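Local coordinates for protein lipase, class 3 (Penicillium roqueforti FM164, PDB 6L7N) that probably hydrolyses the ester bonds of acylglycerol lipids, as expected of a fungal class 3 lipase with an alpha/beta-hydrolase fold, at residues D13-Y18 with E140-G145; T52-F57 with I69-A74; L148-A153 with L170-S175; H198-V203 with L255-A260. One frame throughout, in Å; residues are numbered along the deposited sequence.

Contact 1 of 4, residues D13-Y18 with E140-G145; sequences DFWVQY and ELAVVG
This is a buried, apolar helix-on-sheet contact in which Trp-15, its main element, and Tyr-18 of helix 6-22 lie across Ala-142 and Val-144 of strand 140-146. The short axes come within 7.5 Å and cross at -73°, and no hydrogen bond joins the two segments. The Trp-15 indole is sandwiched: the methyl of Ala-142 sits over one face, offset toward the rim, with CB 4.1 Å from Trp-15 CZ3, while the edge of Phe-14 comes down over the centre of the opposite face. At the far end of the indole, Glu-140 extends its chain until OE2 is 3.9 Å from Trp-15 CZ2, tip to tip, the carboxylate turned 78° against the ring. Val-144 splits its two methyls between two turns of the helix. CG2, anti to its own backbone N, lies 3.5 Å from the carbonyl oxygen of Trp-15, and CG1 meets Tyr-18 CB at 3.9 Å. Beyond CB the Tyr-18 ring leads off the strand, and its OH is hydrogen-bonded to Asp-72. Strands 77-83 and 169-173 widen the platform: Val-79 touches both Trp-15 and Tyr-18, and Tyr-171 stacks with Trp-15, so helix 6-22 lies over the central parallel strands.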
# COMPACT_ATOMS: atom_id res chain seq x y z
N ASP A 13 -6.74 -5.99 9.58
CA ASP A 13 -6.18 -7.33 9.44
C ASP A 13 -6.59 -7.98 8.13
O ASP A 13 -5.93 -8.94 7.71
CB ASP A 13 -6.63 -8.31 10.53
CG ASP A 13 -6.55 -7.75 11.90
OD1 ASP A 13 -5.73 -6.85 12.12
OD2 ASP A 13 -7.27 -8.27 12.79
N PHE A 14 -7.70 -7.55 7.53
CA PHE A 14 -8.17 -8.21 6.33
C PHE A 14 -7.46 -7.70 5.08
O PHE A 14 -6.91 -8.48 4.30
CB PHE A 14 -9.68 -8.03 6.19
CG PHE A 14 -10.24 -8.49 4.87
CD1 PHE A 14 -10.23 -9.83 4.54
CD2 PHE A 14 -10.77 -7.59 3.97
CE1 PHE A 14 -10.74 -10.26 3.32
CE2 PHE A 14 -11.27 -8.01 2.76
CZ PHE A 14 -11.26 -9.35 2.44
N TRP A 15 -7.46 -6.38 4.88
CA TRP A 15 -6.99 -5.87 3.58
C TRP A 15 -5.49 -6.11 3.39
O TRP A 15 -5.02 -6.22 2.25
CB TRP A 15 -7.33 -4.39 3.43
CG TRP A 15 -8.81 -4.18 3.33
CD1 TRP A 15 -9.62 -3.62 4.28
CD2 TRP A 15 -9.66 -4.54 2.24
NE1 TRP A 15 -10.92 -3.61 3.84
CE2 TRP A 15 -10.98 -4.17 2.59
CE3 TRP A 15 -9.45 -5.14 0.99
CZ2 TRP A 15 -12.07 -4.38 1.74
CZ3 TRP A 15 -10.54 -5.36 0.15
CH2 TRP A 15 -11.83 -4.97 0.53
N VAL A 16 -4.74 -6.22 4.49
CA VAL A 16 -3.32 -6.55 4.36
C VAL A 16 -3.11 -7.89 3.66
O VAL A 16 -2.04 -8.11 3.07
CB VAL A 16 -2.66 -6.53 5.75
CG1 VAL A 16 -3.00 -7.80 6.54
CG2 VAL A 16 -1.16 -6.38 5.62
N GLN A 17 -4.10 -8.78 3.67
CA GLN A 17 -3.89 -10.09 3.03
C GLN A 17 -3.91 -10.01 1.50
O GLN A 17 -3.31 -10.87 0.84
CB GLN A 17 -4.94 -11.08 3.56
CG GLN A 17 -4.79 -11.30 5.06
CD GLN A 17 -5.84 -12.24 5.63
OE1 GLN A 17 -6.15 -13.27 5.03
NE2 GLN A 17 -6.40 -11.87 6.77
N TYR A 18 -4.56 -9.01 0.91
CA TYR A 18 -4.40 -8.80 -0.52
C TYR A 18 -2.99 -8.30 -0.85
O TYR A 18 -2.41 -8.66 -1.89
CB TYR A 18 -5.44 -7.80 -1.01
CG TYR A 18 -6.83 -8.37 -1.15
CD1 TYR A 18 -7.14 -9.20 -2.21
CD2 TYR A 18 -7.83 -8.08 -0.23
CE1 TYR A 18 -8.42 -9.71 -2.35
CE2 TYR A 18 -9.11 -8.58 -0.37
CZ TYR A 18 -9.39 -9.40 -1.44
OH TYR A 18 -10.66 -9.94 -1.61
N GLU A 140 -17.12 -1.10 -4.28
CA GLU A 140 -16.11 -0.10 -3.97
C GLU A 140 -14.80 -0.48 -4.66
O GLU A 140 -14.63 -1.60 -5.16
CB GLU A 140 -15.92 0.03 -2.46
CG GLU A 140 -15.21 -1.15 -1.83
CD GLU A 140 -15.05 -1.03 -0.32
OE1 GLU A 140 -15.03 0.10 0.20
OE2 GLU A 140 -14.96 -2.08 0.34
N LEU A 141 -13.88 0.46 -4.72
CA LEU A 141 -12.56 0.19 -5.26
C LEU A 141 -11.59 0.36 -4.12
O LEU A 141 -11.62 1.39 -3.43
CB LEU A 141 -12.20 1.13 -6.43
CG LEU A 141 -10.72 1.07 -6.86
CD1 LEU A 141 -10.33 -0.28 -7.46
CD2 LEU A 141 -10.33 2.19 -7.82
N ALA A 142 -10.77 -0.65 -3.89
CA ALA A 142 -9.79 -0.67 -2.81
C ALA A 142 -8.43 -0.87 -3.45
O ALA A 142 -8.21 -1.83 -4.18
CB ALA A 142 -10.10 -1.79 -1.81
N VAL A 143 -7.51 0.06 -3.20
CA VAL A 143 -6.15 -0.02 -3.69
C VAL A 143 -5.27 -0.30 -2.49
O VAL A 143 -5.39 0.38 -1.47
CB VAL A 143 -5.74 1.29 -4.38
CG1 VAL A 143 -4.39 1.13 -5.05
CG2 VAL A 143 -6.82 1.75 -5.38
N VAL A 144 -4.44 -1.33 -2.60
CA VAL A 144 -3.72 -1.82 -1.44
C VAL A 144 -2.29 -2.18 -1.82
O VAL A 144 -1.99 -2.59 -2.95
CB VAL A 144 -4.47 -3.02 -0.81
CG1 VAL A 144 -4.69 -4.10 -1.86
CG2 VAL A 144 -3.71 -3.57 0.39
N GLY A 145 -1.39 -2.01 -0.86
CA GLY A 145 -0.05 -2.56 -1.05
C GLY A 145 0.71 -2.49 0.25
O GLY A 145 0.26 -1.89 1.22

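Contact 2 of 4, residues T52-F57 with I69-A74; sequences TVFYDF and IAVDHA
As modelled, the Phe-54 ring turns an edge toward the backbone of the paired strand 66-72, with Val-71 N in its plane and Ala-70 C near it; the ring sits impossibly close to the Val-71 side chain, so its placement is doubtful. Val-71 CG1 lies over one face of the His-73 ring, offset toward the rim, and Tyr-55 CD2 is 4.3 Å from Ile-69 CD1. The backbones pair as an antiparallel hairpin interrupted by a classic beta bulge: two residues, Phe-54 and Tyr-55, stand across from the single Ile-69. Ile-69 O accepts twice in its carbonyl plane; the bond from Phe-54 N is short and bent (2.6 Å, 139°), that from Tyr-55 N straighter (3.0 Å, 164°). The return bond runs from Ile-69 N to Tyr-55 O, 2.8 Å, with the donor 36° above the carbonyl plane. Before the bulge, Val-71 N binds Thr-52 O at 3.1 Å, nearly along the C=O axis, while the bond from Thr-52 N to Val-71 O is weak. One water bridges this end: it donates to Val-71 O at 2.8 Å and is hydrogen-bonded to Thr-52 OG1 at 2.6 Å. Strand 52-57 forms the outer rim of the large sheet. Helix 112-135 covers the face carrying Tyr-55 and Ile-69, Ile-36 touches Ala-70 on the other, and strand 77-83 continues the sheet beyond strand 66-72.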
# COMPACT_ATOMS: atom_id res chain seq x y z
N THR A 52 -11.28 -13.72 -7.12
CA THR A 52 -10.63 -14.21 -8.33
C THR A 52 -9.93 -13.07 -9.07
O THR A 52 -10.32 -11.90 -8.98
CB THR A 52 -11.63 -14.86 -9.28
OG1 THR A 52 -12.58 -13.88 -9.71
CG2 THR A 52 -12.37 -15.97 -8.58
N VAL A 53 -8.90 -13.42 -9.84
CA VAL A 53 -8.10 -12.42 -10.54
C VAL A 53 -8.82 -11.98 -11.82
O VAL A 53 -9.13 -12.82 -12.68
CB VAL A 53 -6.71 -12.96 -10.87
CG1 VAL A 53 -5.98 -11.99 -11.80
CG2 VAL A 53 -5.92 -13.18 -9.60
N PHE A 54 -9.05 -10.66 -11.96
CA PHE A 54 -9.53 -10.13 -13.23
C PHE A 54 -8.41 -9.83 -14.20
O PHE A 54 -8.53 -10.11 -15.40
CB PHE A 54 -10.31 -8.85 -12.99
CG PHE A 54 -11.73 -9.09 -12.84
CD1 PHE A 54 -12.56 -9.11 -13.92
CD2 PHE A 54 -12.27 -9.30 -11.62
CE1 PHE A 54 -13.93 -9.35 -13.76
CE2 PHE A 54 -13.66 -9.54 -11.47
CZ PHE A 54 -14.46 -9.58 -12.55
N TYR A 55 -7.37 -9.19 -13.69
CA TYR A 55 -6.23 -8.83 -14.51
C TYR A 55 -5.01 -8.93 -13.63
O TYR A 55 -5.11 -8.83 -12.41
CB TYR A 55 -6.33 -7.41 -15.08
CG TYR A 55 -7.52 -7.17 -15.98
CD1 TYR A 55 -7.51 -7.61 -17.30
CD2 TYR A 55 -8.64 -6.48 -15.53
CE1 TYR A 55 -8.58 -7.39 -18.14
CE2 TYR A 55 -9.73 -6.26 -16.36
CZ TYR A 55 -9.69 -6.71 -17.67
OH TYR A 55 -10.76 -6.49 -18.51
N ASP A 56 -3.84 -9.11 -14.23
CA ASP A 56 -2.62 -9.02 -13.45
C ASP A 56 -1.48 -8.54 -14.32
O ASP A 56 -1.56 -8.50 -15.56
CB ASP A 56 -2.26 -10.34 -12.76
CG ASP A 56 -2.38 -11.53 -13.66
OD1 ASP A 56 -2.05 -11.42 -14.87
OD2 ASP A 56 -2.82 -12.58 -13.13
N PHE A 57 -0.39 -8.18 -13.65
CA PHE A 57 0.78 -7.64 -14.32
C PHE A 57 2.01 -8.06 -13.54
O PHE A 57 2.04 -7.98 -12.31
CB PHE A 57 0.67 -6.12 -14.46
CG PHE A 57 0.20 -5.39 -13.22
CD1 PHE A 57 -1.15 -5.31 -12.91
CD2 PHE A 57 1.11 -4.76 -12.39
CE1 PHE A 57 -1.58 -4.64 -11.78
CE2 PHE A 57 0.69 -4.08 -11.26
CZ PHE A 57 -0.66 -4.02 -10.96
N ILE A 69 -5.63 -6.92 -10.38
CA ILE A 69 -6.99 -6.47 -10.11
C ILE A 69 -7.83 -7.72 -9.90
O ILE A 69 -7.91 -8.58 -10.79
CB ILE A 69 -7.56 -5.61 -11.25
CG1 ILE A 69 -6.60 -4.46 -11.60
CG2 ILE A 69 -8.97 -5.13 -10.91
CD1 ILE A 69 -7.07 -3.61 -12.77
N ALA A 70 -8.44 -7.83 -8.72
CA ALA A 70 -9.30 -8.96 -8.36
C ALA A 70 -10.67 -8.44 -7.95
O ALA A 70 -10.84 -7.26 -7.66
CB ALA A 70 -8.71 -9.79 -7.22
N VAL A 71 -11.65 -9.33 -7.92
CA VAL A 71 -13.00 -8.98 -7.48
C VAL A 71 -13.37 -9.86 -6.30
O VAL A 71 -13.21 -11.09 -6.34
CB VAL A 71 -14.04 -9.10 -8.61
CG1 VAL A 71 -15.43 -9.15 -8.00
CG2 VAL A 71 -13.96 -7.88 -9.56
N ASP A 72 -13.89 -9.22 -5.25
CA ASP A 72 -14.27 -9.82 -3.98
C ASP A 72 -15.79 -9.64 -3.87
O ASP A 72 -16.27 -8.54 -3.56
CB ASP A 72 -13.51 -9.13 -2.86
CG ASP A 72 -13.90 -9.61 -1.48
OD1 ASP A 72 -14.95 -10.27 -1.31
OD2 ASP A 72 -13.11 -9.31 -0.56
N HIS A 73 -16.53 -10.70 -4.17
CA HIS A 73 -17.98 -10.67 -4.09
C HIS A 73 -18.49 -10.74 -2.66
O HIS A 73 -19.63 -10.35 -2.39
CB HIS A 73 -18.57 -11.83 -4.90
CG HIS A 73 -18.30 -11.73 -6.37
ND1 HIS A 73 -18.84 -10.74 -7.15
CD2 HIS A 73 -17.52 -12.48 -7.18
CE1 HIS A 73 -18.42 -10.89 -8.40
NE2 HIS A 73 -17.62 -11.94 -8.44
N ALA A 74 -17.69 -11.26 -1.73
CA ALA A 74 -18.10 -11.26 -0.34
C ALA A 74 -18.15 -9.85 0.23
O ALA A 74 -19.12 -9.48 0.91
CB ALA A 74 -17.16 -12.15 0.49
O HOH W 1 -14.26 -13.21 -7.86

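Contact 3 of 4, residues L148-A153 with L170-S175; sequences LGAAVA and LYAYAS
Ala-153 N donates to Gly-149 O at 2.8 Å, a helical bond beside the methyl of Ala-153, which faces Leu-170. The segments are the start of the helix and the second strand of a beta-alpha-beta unit: strand 140-146 leads into helix 148-161, which runs back against strand 169-173 at an angle of 154°, the short axes 7.1 Å apart. Gly-149 belongs to a GxSxG sequence that fits the nucleophile elbow of alpha/beta hydrolases, so the first turn of the helix is probably the one that follows the nucleophilic serine. Small side chains allow the close approach, and no hydrogen bond crosses it. The methyl of Ala-150 carries the closest packing, wedged where the strand gives way to the following turn. Its CB lies 4.0 Å from Ala-172 CB, 3.7 Å from Ser-175 CB and 3.4 Å from the carbonyl oxygen of Tyr-173. One turn further along the helix, Ala-153 meets Leu-170, which reaches across from the strand with one branch. Its CG stands anti to the backbone N (chi1 164°), which carries CD1 to 4.0 Å from Ala-153 CB; the same leucine also touches Thr-154 and Val-157. On the opposite surface of the strand Tyr-171 stacks with Tyr-194, while the OH of Tyr-173 is hydrogen-bonded to Phe-12 O. Ala-174, with a left-handed backbone conformation, turns the chain after the strand and touches His-261 and Asp-201. Past this turn, Ser-175 OG, anti to its own N, is hydrogen-bonded to a residue adjoining the segments and lies 3.7 Å from Ala-151 N, a packing distance and not a bond.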
# COMPACT_ATOMS: atom_id res chain seq x y z
N LEU A 148 7.34 -0.85 -0.62
CA LEU A 148 7.38 0.03 -1.79
C LEU A 148 6.11 -0.08 -2.62
O LEU A 148 5.66 0.91 -3.21
CB LEU A 148 8.61 -0.27 -2.65
CG LEU A 148 9.93 -0.29 -1.87
CD1 LEU A 148 11.14 -0.40 -2.81
CD2 LEU A 148 10.02 0.93 -0.99
N GLY A 149 5.48 -1.27 -2.64
CA GLY A 149 4.20 -1.38 -3.31
C GLY A 149 3.15 -0.45 -2.72
O GLY A 149 2.32 0.11 -3.45
N ALA A 150 3.18 -0.27 -1.40
CA ALA A 150 2.26 0.68 -0.78
C ALA A 150 2.50 2.09 -1.31
O ALA A 150 1.54 2.85 -1.53
CB ALA A 150 2.40 0.62 0.74
N ALA A 151 3.76 2.46 -1.53
CA ALA A 151 4.01 3.78 -2.08
C ALA A 151 3.35 3.92 -3.44
O ALA A 151 2.61 4.87 -3.69
CB ALA A 151 5.52 4.06 -2.15
N VAL A 152 3.50 2.90 -4.30
CA VAL A 152 2.86 2.97 -5.61
C VAL A 152 1.35 3.02 -5.43
O VAL A 152 0.65 3.80 -6.09
CB VAL A 152 3.30 1.79 -6.49
CG1 VAL A 152 2.51 1.76 -7.78
CG2 VAL A 152 4.83 1.85 -6.77
N ALA A 153 0.84 2.22 -4.49
CA ALA A 153 -0.59 2.19 -4.26
C ALA A 153 -1.09 3.58 -3.91
O ALA A 153 -2.09 4.06 -4.47
CB ALA A 153 -0.92 1.20 -3.14
N LEU A 170 -7.69 3.52 0.11
CA LEU A 170 -6.27 3.23 0.09
C LEU A 170 -5.88 2.55 1.39
O LEU A 170 -6.16 3.07 2.48
CB LEU A 170 -5.44 4.50 -0.12
CG LEU A 170 -3.96 4.36 0.20
CD1 LEU A 170 -3.23 3.48 -0.82
CD2 LEU A 170 -3.33 5.76 0.30
N TYR A 171 -5.27 1.36 1.28
CA TYR A 171 -4.68 0.65 2.41
C TYR A 171 -3.20 0.49 2.11
O TYR A 171 -2.81 -0.34 1.27
CB TYR A 171 -5.35 -0.70 2.65
CG TYR A 171 -6.74 -0.54 3.21
CD1 TYR A 171 -7.83 -0.39 2.36
CD2 TYR A 171 -6.96 -0.54 4.57
CE1 TYR A 171 -9.10 -0.24 2.87
CE2 TYR A 171 -8.23 -0.40 5.09
CZ TYR A 171 -9.29 -0.24 4.23
OH TYR A 171 -10.57 -0.09 4.74
N ALA A 172 -2.38 1.31 2.77
CA ALA A 172 -0.96 1.43 2.46
C ALA A 172 -0.18 0.96 3.68
O ALA A 172 -0.01 1.71 4.65
CB ALA A 172 -0.61 2.87 2.08
N TYR A 173 0.26 -0.30 3.67
CA TYR A 173 0.96 -0.87 4.81
C TYR A 173 2.45 -0.63 4.66
O TYR A 173 3.03 -0.98 3.63
CB TYR A 173 0.66 -2.36 4.94
CG TYR A 173 -0.82 -2.64 5.14
CD1 TYR A 173 -1.69 -2.70 4.07
CD2 TYR A 173 -1.34 -2.81 6.42
CE1 TYR A 173 -3.07 -2.94 4.26
CE2 TYR A 173 -2.69 -3.06 6.63
CZ TYR A 173 -3.55 -3.12 5.55
OH TYR A 173 -4.91 -3.36 5.76
N ALA A 174 3.06 -0.02 5.68
CA ALA A 174 4.51 0.18 5.73
C ALA A 174 5.01 1.08 4.61
O ALA A 174 6.12 0.89 4.10
CB ALA A 174 5.25 -1.17 5.71
N SER A 175 4.21 2.06 4.22
CA SER A 175 4.53 2.87 3.05
C SER A 175 5.64 3.87 3.36
O SER A 175 5.64 4.49 4.42
CB SER A 175 3.30 3.65 2.59
OG SER A 175 3.65 4.55 1.55

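Contact 4 of 4, residues H198-V203 with L255-A260; sequences HTDDPV and LEDFEA
Two carboxylates, those of Asp-200 and Asp-257, are stacked nearly flat on each other, their planes 14° apart, with Asp-200 OD2 only 3.2 Å from Asp-257 OD1. Both atoms are acceptors, and two like charges this close would repel, which may favour a shared proton. A water beside them lies 2.6 Å from Asp-200 O and 2.7 Å from Asp-257 OD2. The firm polar link is at the other end: His-198 ND1 donates to a lone pair of Ala-260 O, 2.9 Å away at 165°, with the oxygen in the imidazole plane, while NE2 is hydrogen-bonded to Ser-224 O, so both ring nitrogens are held. Thr-199 OG1 lies over the centre of that ring and 3.5 Å from Ala-260 CB, which packs against the type II' turn from His-198 to Asp-201, 3.7 Å from Asp-201 N. Further on, Pro-202 brings CG to the edge of the Phe-258 ring, 4.0 Å from CD1, and Val-203 CG2 meets CE1 of the same ring. Asp-201 OD1 takes Val-203 N in an Asx turn, while OD2 accepts from His-261 ND1 and Tyr-264 OH. This geometry is consistent with the acid and histidine loops of a lipase Ser-His-Asp catalytic triad.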
# COMPACT_ATOMS: atom_id res chain seq x y z
N HIS A 198 4.70 0.25 11.69
CA HIS A 198 4.91 -0.73 12.74
C HIS A 198 6.14 -0.33 13.54
O HIS A 198 7.22 -0.17 12.95
CB HIS A 198 5.08 -2.14 12.18
CG HIS A 198 5.28 -3.19 13.24
ND1 HIS A 198 6.18 -4.23 13.10
CD2 HIS A 198 4.71 -3.34 14.46
CE1 HIS A 198 6.14 -4.98 14.19
NE2 HIS A 198 5.26 -4.46 15.03
N THR A 199 5.96 -0.16 14.85
CA THR A 199 7.03 0.17 15.79
C THR A 199 8.07 1.06 15.12
O THR A 199 7.73 2.19 14.73
CB THR A 199 7.66 -1.11 16.39
OG1 THR A 199 8.07 -2.02 15.35
CG2 THR A 199 6.64 -1.82 17.27
N ASP A 200 9.29 0.56 14.93
CA ASP A 200 10.40 1.37 14.43
C ASP A 200 10.86 0.96 13.03
O ASP A 200 12.00 1.23 12.65
CB ASP A 200 11.58 1.34 15.41
CG ASP A 200 12.03 -0.07 15.80
OD1 ASP A 200 11.66 -1.06 15.12
OD2 ASP A 200 12.78 -0.19 16.80
N ASP A 201 9.99 0.31 12.24
CA ASP A 201 10.23 0.02 10.82
C ASP A 201 10.92 1.20 10.15
O ASP A 201 10.43 2.33 10.22
CB ASP A 201 8.88 -0.28 10.17
CG ASP A 201 8.98 -0.66 8.69
OD1 ASP A 201 10.09 -0.73 8.13
OD2 ASP A 201 7.89 -0.86 8.09
N PRO A 202 12.09 1.00 9.53
CA PRO A 202 12.78 2.13 8.88
C PRO A 202 12.13 2.59 7.59
O PRO A 202 12.31 3.74 7.19
CB PRO A 202 14.19 1.58 8.62
CG PRO A 202 14.01 0.10 8.55
CD PRO A 202 12.93 -0.21 9.56
N VAL A 203 11.37 1.72 6.93
CA VAL A 203 10.91 2.07 5.58
C VAL A 203 9.94 3.24 5.61
O VAL A 203 10.10 4.16 4.79
CB VAL A 203 10.34 0.83 4.88
CG1 VAL A 203 9.71 1.22 3.54
CG2 VAL A 203 11.46 -0.19 4.69
N LEU A 255 18.89 0.21 9.71
CA LEU A 255 18.76 -1.14 9.14
C LEU A 255 18.62 -2.20 10.22
O LEU A 255 18.03 -3.26 9.98
CB LEU A 255 19.97 -1.46 8.26
CG LEU A 255 20.08 -0.93 6.83
CD1 LEU A 255 21.33 -1.49 6.19
CD2 LEU A 255 18.86 -1.32 6.03
N GLU A 256 19.17 -1.96 11.42
CA GLU A 256 19.02 -2.95 12.49
C GLU A 256 17.57 -3.11 12.92
O GLU A 256 17.23 -4.12 13.56
CB GLU A 256 19.90 -2.56 13.68
CG GLU A 256 19.53 -1.23 14.29
CD GLU A 256 18.84 -1.39 15.63
OE1 GLU A 256 18.62 -0.36 16.31
OE2 GLU A 256 18.52 -2.54 16.00
N ASP A 257 16.69 -2.17 12.57
CA ASP A 257 15.27 -2.28 12.88
C ASP A 257 14.48 -2.97 11.77
O ASP A 257 13.25 -3.08 11.87
CB ASP A 257 14.66 -0.90 13.12
CG ASP A 257 15.17 -0.25 14.41
OD1 ASP A 257 15.57 -0.97 15.33
OD2 ASP A 257 15.16 0.99 14.50
N PHE A 258 15.17 -3.47 10.73
CA PHE A 258 14.49 -3.82 9.49
C PHE A 258 13.45 -4.92 9.66
O PHE A 258 12.48 -4.97 8.89
CB PHE A 258 15.51 -4.22 8.42
CG PHE A 258 14.94 -4.31 7.02
CD1 PHE A 258 14.51 -3.17 6.36
CD2 PHE A 258 14.85 -5.52 6.37
CE1 PHE A 258 13.98 -3.24 5.10
CE2 PHE A 258 14.33 -5.61 5.09
CZ PHE A 258 13.89 -4.47 4.46
N GLU A 259 13.63 -5.82 10.63
CA GLU A 259 12.66 -6.91 10.79
C GLU A 259 11.25 -6.37 11.02
O GLU A 259 10.28 -6.99 10.57
CB GLU A 259 13.05 -7.83 11.94
CG GLU A 259 14.53 -8.16 12.00
CD GLU A 259 15.24 -7.44 13.14
OE1 GLU A 259 15.77 -8.15 14.04
OE2 GLU A 259 15.27 -6.18 13.14
N ALA A 260 11.13 -5.20 11.66
CA ALA A 260 9.80 -4.67 11.93
C ALA A 260 9.02 -4.39 10.65
O ALA A 260 7.80 -4.22 10.71
CB ALA A 260 9.91 -3.40 12.77
O HOH W 2 14.35 2.36 12.33

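Contact 3 is wholly buried and contact 1 nearly so, with Glu-140 at its partly exposed end. They serve opposite faces of the central parallel strands, helix 6-22 on one side and helix 148-161 on the other, and Val-143 O and Gly-145 O probably bond to Tyr-171 N and Tyr-173 N between them. Both rely on apolar packing without cross hydrogen bonds, aromatic in contact 1 and alanine-rich in contact 3. Contact 2, partly buried at the sheet's rim, is instead held by backbone bonds and joins contact 1 through a side-chain hydrogen bond. Contact 4, largely buried though far from the chain's centre, pairs loops with mixed polar chemistry and meets contact 3 by packing at the turn.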